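Conserved Archaeal protein (Sulfolobus acidocaldarius, PDB 4OPC) reduces the double bonds of geranylgeranyl chains in archaeal membrane-lipid precursors, using one bound FAD per subunit. Local coordinates at residues K31-D36 / A136-R141; E116-T121 / E145-Y150; S151-E156 / G323-S328; G283-G288 / Y310-A315. All coordinates share one frame; numbering follows the deposited sequence.

Contact 1 of 4, residues K31-D36 / A136-R141; sequences KILLVD and AVLFNR. With FDA (dihydroflavine-adenine dinucleotide), chain B.
OD2 of D36 is gripped twice: the ribose hydroxyl O3B of FDA donates to it at 2.6 Å, and the backbone N of G14 in the glycine-rich turn between strand 9-12 and helix 16-25 also reaches it. The other carboxylate oxygen, OD1, takes the neighbouring hydroxyl, with FDA O2B 2.8 Å away, and the N of K38. This is the acidic residue that follows the second strand of a Rossmann-type dinucleotide fold, where it clasps the adenosine ribose with both oxygens. CG stands anti to the backbone N (chi1 -162°), which carries the carboxylate out to the sugar. An asparagine in its place would probably leave one of the two ribose hydroxyls without an acceptor, since the amide nitrogen cannot receive its proton. One strand residue back, V35 faces strand 132-140, and its CG2 comes within 4.1 Å of C2A of the FDA adenine. Across that layer the contact is purely apolar. L33 and L138 reach for each other tip to tip, CD2 against CD1, whereas the V35 side chain runs at a slant to L138. One methyl thus serves both neighbours: CD1 of L138 lies 4.0 Å from V35 CG1 and equally far from L33 CD2.

Contact 2 of 4, residues E116-T121 / E145-Y150; sequences EIWDLT and EELTVY
W118 and L147 meet tightly, with CZ3 of the indole 3.5 Å from CD1 of the leucine. The two side chains cross at a slant, and the methyl approaches the benzene end of the ring system, where CH2 of W118 is its next neighbour at 4.1 Å from L147 CD1. L147 holds its CG anti to the carbonyl carbon (chi1 -56°), which sends CD1 toward the indole. The looser side lies two residues further along the strand, where V149 CG2 stands 4.4 Å from W118 CZ3, and the indole itself stays partly exposed.

The pyrrole end of the indole has a polar partner. NE1 of W118 donates to OE2 of E116, two residues earlier, at 2.8 Å and 159°; the acceptor lies close to the ring plane, while the donor meets OE2 from above the carboxylate plane, 58° out of it. This bond belongs to one of two modelled conformers of E116, in which the carboxylate would probably help to limit swinging of the indole. Separately, in the buried turn beyond W118, D119 pairs with R142, and its O receives T121 OG1.

The arrangement joins two sheets: W118, on the outermost strand of the largely parallel Rossmann layer, also touches L33 of strand 32-35 and then reaches L5 of strand 3-6 and L138 of strand 132-140.

Contact 3 of 4, residues S151-E156 / G323-S328; sequences SKVVVE and GDFSAS
The ring of F325 lies with one face against the aliphatic chain of K152, a CH-pi contact in which CB sits 3.7 Å from the ring centroid and only 8° off the ring normal. Bends at chi2 (-45°) and chi3 (-70°) turn the lysine back on itself, bringing CE within 3.5 Å of F325 CE2 as well. The methylenes, not the ammonium group, make the touch. The loop after helix 302-322 is thereby packed onto the segment leading into strand 153-156 of the Rossmann-type sheet, away from the cofactor and lipid sites.

Apolar packing adds a second neighbour: V153, in strand 153-156, offers CG2 to CD1 of F325, though V153 is modelled in two conformers and the closeness of that approach is doubtful. F320 of helix 302-322 meets the ring edge-to-face, and A319 touches it. Replacing F325 by an alanine would strip away the face under K152 CB and is likely to leave the lysine methylenes and V153 CG2 without their aromatic partner.

Hydrogen bonds shape the loop that presents the ring. OD1 of D324 receives the backbone N of S326 at 3.1 Å, an Asx turn, and S326 OG at 2.6 Å; both donors come from the same face of the carboxylate plane. S326 is the N-cap of the short helix that follows, its OG accepting from G329 N.

Polar bonds tie the loop to G283, through F325 O, and to N282, through A327 N. Between the two segments the touch is carbon on carbon, consistent with lysine methylenes covering the ring while the ammonium group probably stays in solvent.

Contact 4 of 4, residues G283-G288 / Y310-A315; sequences GIIVIG and YCAAKA
I285 and A312 meet through methyl groups, but the first segment begins two residues earlier, at G283, which has positive phi and precedes strand 284-286. Its backbone is hydrogen-bonded to V154 on the neighbouring strand. I285 then faces helix 302-322 with both of its branches. CG2, set anti to the backbone N, lies 3.8 Å from CB of A312, while CG1, anti to the carbonyl carbon (chi1 -75°), carries CD1 on to CB of A315, 3.9 Å away. A312 and A315 are three residues apart, so they fall on the same side of the helix, and the short alanines let the backbone come near: the CA atoms of I285 and A312 are 6.8 Å apart. M333 of helix 332-357 touches I285 and A315 too.

This is a helix packed on one face of the largely parallel sheet of the Rossmann-type FAD-binding fold. V286 points to the other face, toward R165, I174 and L276. I287 returns to the helix side, and its CG2 meets A312 CB at 3.8 Å, so that one alanine methyl is shared by two isoleucine CG2 groups. The I287 side chain also touches A17 and A21 of helix 16-25. At G288, again with positive phi, the chain touches FDA, and its N is hydrogen-bonded to S308 OG.

Overall arrangement
Contacts 1 and 2 are one site, their centres 3 Å apart: L34 N bonds to E116 O in the Rossmann sheet and probably L138 N to L147 O in the four-stranded sheet packed against it. Contacts 3 and 4, with centres about 9 Å apart, are stitched together, through E156 N on I285 O and F325 O on G283 N, and contact 4 is nested in the loop that contact 3 closes. The two pairs lie about 17 to 20 Å apart, centre to centre, joined by the six-stranded sheet that all four reach. The cofactor is met by contact 1 at the adenosine ribose, contact 2 at T121 and contact 4 at G288; contact 3 lies away from its pocket.

Contact 1 of 4, residues K31-D36 / A136-R141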
# COMPACT_ATOMS: atom_id res chain seq x y z
N LYS A 31 -16.03 -20.77 10.20
CA LYS A 31 -15.10 -20.92 11.32
C LYS A 31 -13.76 -20.33 10.87
O LYS A 31 -13.08 -20.90 10.02
CB LYS A 31 -14.93 -22.40 11.70
CG LYS A 31 -14.16 -22.60 13.00
CD LYS A 31 -14.03 -24.07 13.35
CE LYS A 31 -13.19 -24.24 14.61
NZ LYS A 31 -13.77 -23.51 15.77
N ILE A 32 -13.42 -19.18 11.43
CA ILE A 32 -12.28 -18.39 10.98
C ILE A 32 -11.32 -18.17 12.13
O ILE A 32 -11.74 -17.84 13.24
CB ILE A 32 -12.75 -17.01 10.47
CG1 ILE A 32 -13.80 -17.18 9.37
CG2 ILE A 32 -11.56 -16.18 9.96
CD1 ILE A 32 -14.61 -15.92 9.08
N LEU A 33 -10.04 -18.36 11.85
CA LEU A 33 -8.98 -18.04 12.80
C LEU A 33 -8.07 -16.99 12.20
O LEU A 33 -7.61 -17.14 11.06
CB LEU A 33 -8.15 -19.29 13.11
CG LEU A 33 -6.94 -19.08 14.03
CD1 LEU A 33 -7.36 -18.57 15.40
CD2 LEU A 33 -6.13 -20.36 14.15
N LEU A 34 -7.80 -15.93 12.96
CA LEU A 34 -6.76 -14.99 12.57
C LEU A 34 -5.64 -15.05 13.60
O LEU A 34 -5.90 -15.11 14.80
CB LEU A 34 -7.31 -13.57 12.46
CG LEU A 34 -6.37 -12.43 12.04
CD1 LEU A 34 -7.16 -11.36 11.30
CD2 LEU A 34 -5.66 -11.81 13.24
N VAL A 35 -4.41 -15.05 13.12
CA VAL A 35 -3.25 -15.03 14.01
C VAL A 35 -2.37 -13.82 13.71
O VAL A 35 -2.33 -13.33 12.57
CB VAL A 35 -2.40 -16.32 13.88
CG1 VAL A 35 -3.24 -17.55 14.24
CG2 VAL A 35 -1.79 -16.46 12.48
N ASP A 36 -1.69 -13.32 14.72
CA ASP A 36 -0.68 -12.30 14.51
C ASP A 36 0.46 -12.53 15.50
O ASP A 36 0.22 -12.84 16.67
CB ASP A 36 -1.26 -10.89 14.68
CG ASP A 36 -0.37 -9.83 14.07
OD1 ASP A 36 0.70 -9.55 14.63
OD2 ASP A 36 -0.75 -9.28 13.00
N ALA A 136 -1.52 -24.27 8.00
CA ALA A 136 -0.24 -23.80 8.51
C ALA A 136 0.11 -24.48 9.82
O ALA A 136 -0.76 -24.90 10.58
CB ALA A 136 -0.29 -22.32 8.73
N VAL A 137 1.41 -24.60 10.08
CA VAL A 137 1.88 -24.93 11.41
C VAL A 137 2.11 -23.62 12.15
O VAL A 137 2.79 -22.73 11.63
CB VAL A 137 3.16 -25.76 11.38
CG1 VAL A 137 3.60 -26.10 12.79
CG2 VAL A 137 2.93 -27.04 10.59
N LEU A 138 1.50 -23.50 13.32
CA LEU A 138 1.53 -22.28 14.11
C LEU A 138 2.29 -22.49 15.39
O LEU A 138 2.21 -23.56 16.00
CB LEU A 138 0.11 -21.87 14.49
CG LEU A 138 -0.94 -21.77 13.38
CD1 LEU A 138 -2.26 -21.39 14.02
CD2 LEU A 138 -0.53 -20.74 12.34
N PHE A 139 2.99 -21.46 15.83
CA PHE A 139 3.56 -21.47 17.17
C PHE A 139 2.91 -20.36 17.99
O PHE A 139 3.11 -19.17 17.71
CB PHE A 139 5.08 -21.32 17.15
CG PHE A 139 5.70 -21.47 18.49
CD1 PHE A 139 5.22 -22.42 19.38
CD2 PHE A 139 6.74 -20.66 18.89
CE1 PHE A 139 5.78 -22.56 20.63
CE2 PHE A 139 7.30 -20.80 20.14
CZ PHE A 139 6.82 -21.75 21.00
N ASN A 140 2.11 -20.76 18.96
CA ASN A 140 1.40 -19.85 19.85
C ASN A 140 2.27 -19.62 21.07
O ASN A 140 2.44 -20.51 21.89
CB ASN A 140 0.06 -20.48 20.23
CG ASN A 140 -0.80 -19.57 21.10
OD1 ASN A 140 -0.31 -18.75 21.86
ND2 ASN A 140 -2.11 -19.74 20.98
N ARG A 141 2.82 -18.41 21.20
CA ARG A 141 3.72 -18.08 22.30
C ARG A 141 3.01 -17.63 23.58
O ARG A 141 3.65 -17.40 24.60
CB ARG A 141 4.75 -17.03 21.87
CG ARG A 141 5.89 -17.61 21.06
CD ARG A 141 6.94 -16.56 20.75
NE ARG A 141 8.14 -17.16 20.18
CZ ARG A 141 8.28 -17.48 18.90
NH1 ARG A 141 7.29 -17.26 18.04
NH2 ARG A 141 9.42 -18.02 18.47
PA FDA B . 1.09 -4.79 8.18
O1A FDA B . 2.56 -4.86 8.07
O2A FDA B . 0.48 -3.54 8.81
O5B FDA B . 0.58 -6.04 9.01
C5B FDA B . 1.17 -7.34 8.81
C4B FDA B . 0.92 -8.13 10.07
O4B FDA B . 1.32 -9.50 9.85
C3B FDA B . 1.69 -7.64 11.30
O3B FDA B . 0.80 -7.29 12.36
C2B FDA B . 2.64 -8.81 11.63
O2B FDA B . 2.86 -8.96 13.03
C1B FDA B . 1.89 -10.00 11.05
N9A FDA B . 2.68 -11.16 10.67
C8A FDA B . 3.71 -11.20 9.75
N7A FDA B . 4.18 -12.41 9.54
C5A FDA B . 3.42 -13.21 10.37
C6A FDA B . 3.39 -14.61 10.58
N6A FDA B . 4.15 -15.47 9.90
N1A FDA B . 2.46 -15.09 11.43
C2A FDA B . 1.67 -14.23 12.08
N3A FDA B . 1.58 -12.91 11.94
C4A FDA B . 2.47 -12.46 11.04
N1 FDA B . -0.31 4.02 4.04
C2 FDA B . -1.38 4.87 4.13
O2 FDA B . -2.49 4.54 3.72
N3 FDA B . -1.17 6.09 4.72
C4 FDA B . 0.03 6.61 5.15
O4 FDA B . 0.05 7.66 5.79
C4X FDA B . 1.12 5.72 4.97
N5 FDA B . 2.36 6.11 5.39
C5X FDA B . 3.36 5.17 5.55
C6 FDA B . 4.52 5.49 6.23
C7 FDA B . 5.51 4.55 6.48
C7M FDA B . 6.69 4.92 7.33
C8 FDA B . 5.34 3.24 6.00
C8M FDA B . 6.36 2.17 6.31
C9 FDA B . 4.18 2.91 5.30
C9A FDA B . 3.18 3.85 5.09
N10 FDA B . 1.97 3.55 4.42
C10 FDA B . 0.92 4.44 4.48
C1' FDA B . 1.68 2.18 3.93
C2' FDA B . 0.81 1.41 4.95
O2' FDA B . 1.31 1.59 6.28
C3' FDA B . 0.81 -0.09 4.63
O3' FDA B . 0.56 -0.24 3.24
C4' FDA B . -0.25 -0.91 5.37
O4' FDA B . -0.26 -0.63 6.77
C5' FDA B . -0.05 -2.39 5.14
O5' FDA B . -1.00 -3.14 5.92
P FDA B . -0.89 -4.73 5.99
O1P FDA B . -1.99 -5.19 6.84
O2P FDA B . -0.75 -5.34 4.60
O3P FDA B . 0.53 -5.01 6.68

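Contact 2 of 4, residues E116-T121 / E145-Y150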
# COMPACT_ATOMS: atom_id res chain seq x y z
N GLU A 116 -12.17 -16.10 15.53
CA GLU A 116 -11.23 -16.42 16.60
C GLU A 116 -9.90 -15.74 16.32
O GLU A 116 -9.45 -15.71 15.17
CB GLU A 116 -11.05 -17.93 16.72
CG GLU A 116 -10.24 -18.34 17.92
CD GLU A 116 -10.28 -19.83 18.20
OE1 GLU A 116 -10.82 -20.59 17.37
OE2 GLU A 116 -9.78 -20.24 19.27
N ILE A 117 -9.28 -15.18 17.36
CA ILE A 117 -8.01 -14.47 17.21
C ILE A 117 -6.98 -14.96 18.22
O ILE A 117 -7.25 -14.97 19.42
CB ILE A 117 -8.19 -12.96 17.40
CG1 ILE A 117 -9.21 -12.43 16.40
CG2 ILE A 117 -6.84 -12.23 17.28
CD1 ILE A 117 -9.42 -10.93 16.46
N TRP A 118 -5.82 -15.38 17.73
CA TRP A 118 -4.70 -15.72 18.60
C TRP A 118 -3.56 -14.74 18.37
O TRP A 118 -2.97 -14.71 17.29
CB TRP A 118 -4.20 -17.14 18.34
CG TRP A 118 -5.21 -18.25 18.50
CD1 TRP A 118 -6.47 -18.17 19.04
CD2 TRP A 118 -5.04 -19.61 18.08
NE1 TRP A 118 -7.09 -19.40 18.97
CE2 TRP A 118 -6.23 -20.30 18.39
CE3 TRP A 118 -4.00 -20.30 17.47
CZ2 TRP A 118 -6.40 -21.65 18.11
CZ3 TRP A 118 -4.17 -21.65 17.18
CH2 TRP A 118 -5.36 -22.31 17.51
N ASP A 119 -3.26 -13.93 19.38
CA ASP A 119 -2.11 -13.04 19.33
C ASP A 119 -0.85 -13.77 19.77
O ASP A 119 -0.91 -14.92 20.25
CB ASP A 119 -2.35 -11.75 20.15
CG ASP A 119 -2.29 -11.99 21.66
OD1 ASP A 119 -2.58 -13.11 22.12
OD2 ASP A 119 -1.98 -11.04 22.40
N LEU A 120 0.29 -13.10 19.63
CA LEU A 120 1.60 -13.70 19.91
C LEU A 120 1.75 -15.07 19.24
O LEU A 120 2.40 -15.97 19.78
CB LEU A 120 1.88 -13.78 21.42
CG LEU A 120 3.31 -13.41 21.81
CD1 LEU A 120 3.61 -11.92 21.56
CD2 LEU A 120 3.60 -13.79 23.26
N THR A 121 1.15 -15.21 18.06
CA THR A 121 1.12 -16.49 17.36
C THR A 121 1.63 -16.32 15.95
O THR A 121 1.13 -15.50 15.19
CB THR A 121 -0.29 -17.08 17.35
OG1 THR A 121 -0.70 -17.34 18.70
CG2 THR A 121 -0.33 -18.41 16.59
N GLU A 145 2.53 -23.49 22.58
CA GLU A 145 2.11 -24.69 21.86
C GLU A 145 2.38 -24.54 20.38
O GLU A 145 2.14 -23.47 19.81
CB GLU A 145 0.60 -24.89 21.96
CG GLU A 145 -0.01 -25.23 23.28
CD GLU A 145 -1.52 -25.35 23.15
OE1 GLU A 145 -2.03 -26.49 23.20
OE2 GLU A 145 -2.18 -24.31 22.94
N GLU A 146 2.82 -25.62 19.75
CA GLU A 146 2.86 -25.72 18.30
C GLU A 146 1.60 -26.45 17.87
O GLU A 146 1.27 -27.51 18.42
CB GLU A 146 4.11 -26.48 17.88
CG GLU A 146 4.43 -26.49 16.40
CD GLU A 146 5.80 -27.08 16.13
OE1 GLU A 146 6.45 -27.52 17.10
OE2 GLU A 146 6.23 -27.12 14.95
N LEU A 147 0.89 -25.87 16.91
CA LEU A 147 -0.41 -26.38 16.47
C LEU A 147 -0.45 -26.47 14.96
O LEU A 147 0.09 -25.60 14.27
CB LEU A 147 -1.52 -25.43 16.93
CG LEU A 147 -1.60 -25.14 18.43
CD1 LEU A 147 -1.69 -23.65 18.67
CD2 LEU A 147 -2.79 -25.86 19.04
N THR A 148 -1.12 -27.48 14.44
CA THR A 148 -1.40 -27.56 13.02
C THR A 148 -2.85 -27.17 12.77
O THR A 148 -3.77 -27.77 13.33
CB THR A 148 -1.15 -28.98 12.50
OG1 THR A 148 0.26 -29.19 12.39
CG2 THR A 148 -1.79 -29.18 11.15
N VAL A 149 -3.04 -26.15 11.95
CA VAL A 149 -4.38 -25.69 11.60
C VAL A 149 -4.63 -25.95 10.13
O VAL A 149 -3.89 -25.46 9.27
CB VAL A 149 -4.57 -24.20 11.94
CG1 VAL A 149 -5.82 -23.65 11.27
CG2 VAL A 149 -4.61 -24.01 13.45
N TYR A 150 -5.66 -26.72 9.83
CA TYR A 150 -6.07 -26.96 8.46
C TYR A 150 -7.13 -25.95 8.07
O TYR A 150 -7.97 -25.57 8.89
CB TYR A 150 -6.60 -28.38 8.29
CG TYR A 150 -5.56 -29.43 8.56
CD1 TYR A 150 -4.53 -29.66 7.66
CD2 TYR A 150 -5.59 -30.19 9.72
CE1 TYR A 150 -3.57 -30.62 7.90
CE2 TYR A 150 -4.63 -31.16 9.96
CZ TYR A 150 -3.62 -31.36 9.05
OH TYR A 150 -2.66 -32.32 9.28

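Contact 3 of 4, residues S151-E156 / G323-S328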
# COMPACT_ATOMS: atom_id res chain seq x y z
N SER A 151 -7.07 -25.49 6.83
CA SER A 151 -8.03 -24.53 6.32
C SER A 151 -8.30 -24.79 4.86
O SER A 151 -7.45 -25.35 4.16
CB SER A 151 -7.50 -23.09 6.51
OG SER A 151 -6.22 -22.91 5.90
N LYS A 152 -9.47 -24.39 4.37
CA LYS A 152 -9.73 -24.42 2.93
C LYS A 152 -8.97 -23.30 2.21
O LYS A 152 -8.54 -23.48 1.06
CB LYS A 152 -11.23 -24.32 2.62
CG LYS A 152 -12.07 -25.43 3.19
CD LYS A 152 -11.44 -26.81 2.97
CE LYS A 152 -11.47 -27.25 1.52
NZ LYS A 152 -10.89 -28.62 1.36
N VAL A 153 -8.86 -22.14 2.85
CA VAL A 153 -8.14 -21.01 2.27
C VAL A 153 -7.32 -20.33 3.36
O VAL A 153 -7.80 -20.11 4.48
CB VAL A 153 -9.09 -19.94 1.66
CG1 VAL A 153 -8.30 -18.88 0.90
CG2 VAL A 153 -10.11 -20.58 0.73
N VAL A 154 -6.07 -20.04 3.04
CA VAL A 154 -5.22 -19.19 3.86
C VAL A 154 -5.25 -17.79 3.24
O VAL A 154 -5.10 -17.64 2.02
CB VAL A 154 -3.76 -19.69 3.88
CG1 VAL A 154 -2.83 -18.63 4.47
CG2 VAL A 154 -3.65 -20.97 4.71
N VAL A 155 -5.48 -16.78 4.06
CA VAL A 155 -5.34 -15.39 3.63
C VAL A 155 -3.99 -14.92 4.15
O VAL A 155 -3.77 -14.84 5.36
CB VAL A 155 -6.48 -14.52 4.19
CG1 VAL A 155 -6.24 -13.06 3.85
CG2 VAL A 155 -7.82 -14.98 3.64
N GLU A 156 -3.07 -14.67 3.22
CA GLU A 156 -1.71 -14.26 3.56
C GLU A 156 -1.69 -12.74 3.64
O GLU A 156 -1.75 -12.05 2.63
CB GLU A 156 -0.74 -14.76 2.48
CG GLU A 156 0.60 -15.27 3.01
CD GLU A 156 1.65 -14.19 3.24
OE1 GLU A 156 1.28 -13.01 3.40
OE2 GLU A 156 2.85 -14.52 3.30
N GLY A 323 -17.37 -24.83 -3.85
CA GLY A 323 -16.51 -25.86 -3.28
C GLY A 323 -15.15 -25.92 -3.95
O GLY A 323 -14.37 -26.85 -3.73
N ASP A 324 -14.85 -24.92 -4.77
CA ASP A 324 -13.63 -24.89 -5.58
C ASP A 324 -12.61 -23.90 -4.99
O ASP A 324 -12.78 -22.69 -5.11
CB ASP A 324 -13.98 -24.50 -7.02
CG ASP A 324 -12.81 -24.60 -7.98
OD1 ASP A 324 -11.67 -24.88 -7.55
OD2 ASP A 324 -13.01 -24.40 -9.20
N PHE A 325 -11.56 -24.42 -4.36
CA PHE A 325 -10.56 -23.58 -3.71
C PHE A 325 -9.25 -23.57 -4.50
O PHE A 325 -8.21 -23.13 -4.02
CB PHE A 325 -10.34 -24.04 -2.27
CG PHE A 325 -11.59 -24.04 -1.44
CD1 PHE A 325 -12.10 -22.85 -0.93
CD2 PHE A 325 -12.29 -25.21 -1.21
CE1 PHE A 325 -13.27 -22.85 -0.18
CE2 PHE A 325 -13.46 -25.21 -0.46
CZ PHE A 325 -13.95 -24.03 0.05
N SER A 326 -9.32 -24.02 -5.75
CA SER A 326 -8.20 -23.91 -6.66
C SER A 326 -7.96 -22.45 -7.02
O SER A 326 -8.76 -21.56 -6.71
CB SER A 326 -8.46 -24.69 -7.94
OG SER A 326 -9.48 -24.06 -8.74
N ALA A 327 -6.85 -22.21 -7.71
CA ALA A 327 -6.59 -20.88 -8.25
C ALA A 327 -7.79 -20.35 -9.03
O ALA A 327 -8.19 -19.20 -8.87
CB ALA A 327 -5.35 -20.89 -9.11
N SER A 328 -8.37 -21.20 -9.88
CA SER A 328 -9.53 -20.79 -10.67
C SER A 328 -10.72 -20.48 -9.77
O SER A 328 -11.47 -19.52 -10.02
CB SER A 328 -9.90 -21.86 -11.69
OG SER A 328 -8.81 -22.13 -12.55

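Contact 4 of 4, residues G283-G288 / Y310-A315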
# COMPACT_ATOMS: atom_id res chain seq x y z
N GLY A 283 -5.75 -22.79 -2.72
CA GLY A 283 -5.85 -22.73 -1.27
C GLY A 283 -5.33 -21.46 -0.61
O GLY A 283 -5.19 -21.44 0.62
N ILE A 284 -5.04 -20.42 -1.39
CA ILE A 284 -4.42 -19.22 -0.80
C ILE A 284 -4.76 -17.95 -1.55
O ILE A 284 -4.81 -17.93 -2.79
CB ILE A 284 -2.89 -19.39 -0.69
CG1 ILE A 284 -2.25 -18.17 -0.03
CG2 ILE A 284 -2.27 -19.70 -2.07
CD1 ILE A 284 -0.79 -18.38 0.37
N ILE A 285 -4.99 -16.89 -0.79
CA ILE A 285 -5.12 -15.53 -1.32
C ILE A 285 -4.13 -14.65 -0.57
O ILE A 285 -3.94 -14.83 0.65
CB ILE A 285 -6.55 -15.00 -1.18
CG1 ILE A 285 -7.46 -15.66 -2.21
CG2 ILE A 285 -6.60 -13.46 -1.28
CD1 ILE A 285 -8.94 -15.35 -2.01
N VAL A 286 -3.50 -13.71 -1.27
CA VAL A 286 -2.54 -12.79 -0.69
C VAL A 286 -3.09 -11.37 -0.75
O VAL A 286 -3.62 -10.95 -1.78
CB VAL A 286 -1.21 -12.86 -1.46
CG1 VAL A 286 -0.18 -11.93 -0.84
CG2 VAL A 286 -0.69 -14.29 -1.47
N ILE A 287 -2.97 -10.63 0.35
CA ILE A 287 -3.53 -9.29 0.44
C ILE A 287 -2.57 -8.30 1.10
O ILE A 287 -1.54 -8.70 1.68
CB ILE A 287 -4.90 -9.27 1.17
CG1 ILE A 287 -4.74 -9.74 2.62
CG2 ILE A 287 -5.93 -10.12 0.43
CD1 ILE A 287 -6.02 -9.60 3.43
N GLY A 288 -2.88 -7.01 1.02
CA GLY A 288 -2.07 -5.99 1.66
C GLY A 288 -0.66 -5.87 1.10
O GLY A 288 -0.40 -6.22 -0.06
N TYR A 310 -11.54 -6.75 1.37
CA TYR A 310 -12.88 -6.82 0.80
C TYR A 310 -12.92 -7.82 -0.36
O TYR A 310 -13.80 -8.68 -0.41
CB TYR A 310 -13.33 -5.42 0.38
CG TYR A 310 -14.51 -5.36 -0.56
CD1 TYR A 310 -15.80 -5.28 -0.08
CD2 TYR A 310 -14.33 -5.35 -1.95
CE1 TYR A 310 -16.89 -5.22 -0.94
CE2 TYR A 310 -15.40 -5.29 -2.81
CZ TYR A 310 -16.68 -5.23 -2.30
OH TYR A 310 -17.76 -5.17 -3.16
N CYS A 311 -11.97 -7.72 -1.28
CA CYS A 311 -11.98 -8.61 -2.44
C CYS A 311 -11.69 -10.05 -2.03
O CYS A 311 -12.25 -10.98 -2.60
CB CYS A 311 -10.95 -8.16 -3.48
SG CYS A 311 -11.43 -6.64 -4.37
N ALA A 312 -10.83 -10.23 -1.04
CA ALA A 312 -10.55 -11.57 -0.55
C ALA A 312 -11.79 -12.21 0.05
O ALA A 312 -12.09 -13.37 -0.22
CB ALA A 312 -9.43 -11.55 0.47
N ALA A 313 -12.51 -11.45 0.86
CA ALA A 313 -13.73 -11.97 1.47
C ALA A 313 -14.73 -12.37 0.40
O ALA A 313 -15.36 -13.44 0.49
CB ALA A 313 -14.32 -10.94 2.41
N LYS A 314 -14.88 -11.53 -0.62
CA LYS A 314 -15.82 -11.84 -1.71
C LYS A 314 -15.45 -13.13 -2.43
O LYS A 314 -16.32 -13.97 -2.72
CB LYS A 314 -15.85 -10.69 -2.71
CG LYS A 314 -16.85 -9.60 -2.39
CD LYS A 314 -16.88 -8.56 -3.50
CE LYS A 314 -17.08 -9.21 -4.86
NZ LYS A 314 -17.32 -8.20 -5.93
N ALA A 315 -14.17 -13.29 -2.74
CA ALA A 315 -13.69 -14.46 -3.46
C ALA A 315 -13.87 -15.73 -2.63
O ALA A 315 -14.23 -16.79 -3.15
CB ALA A 315 -12.23 -14.27 -3.85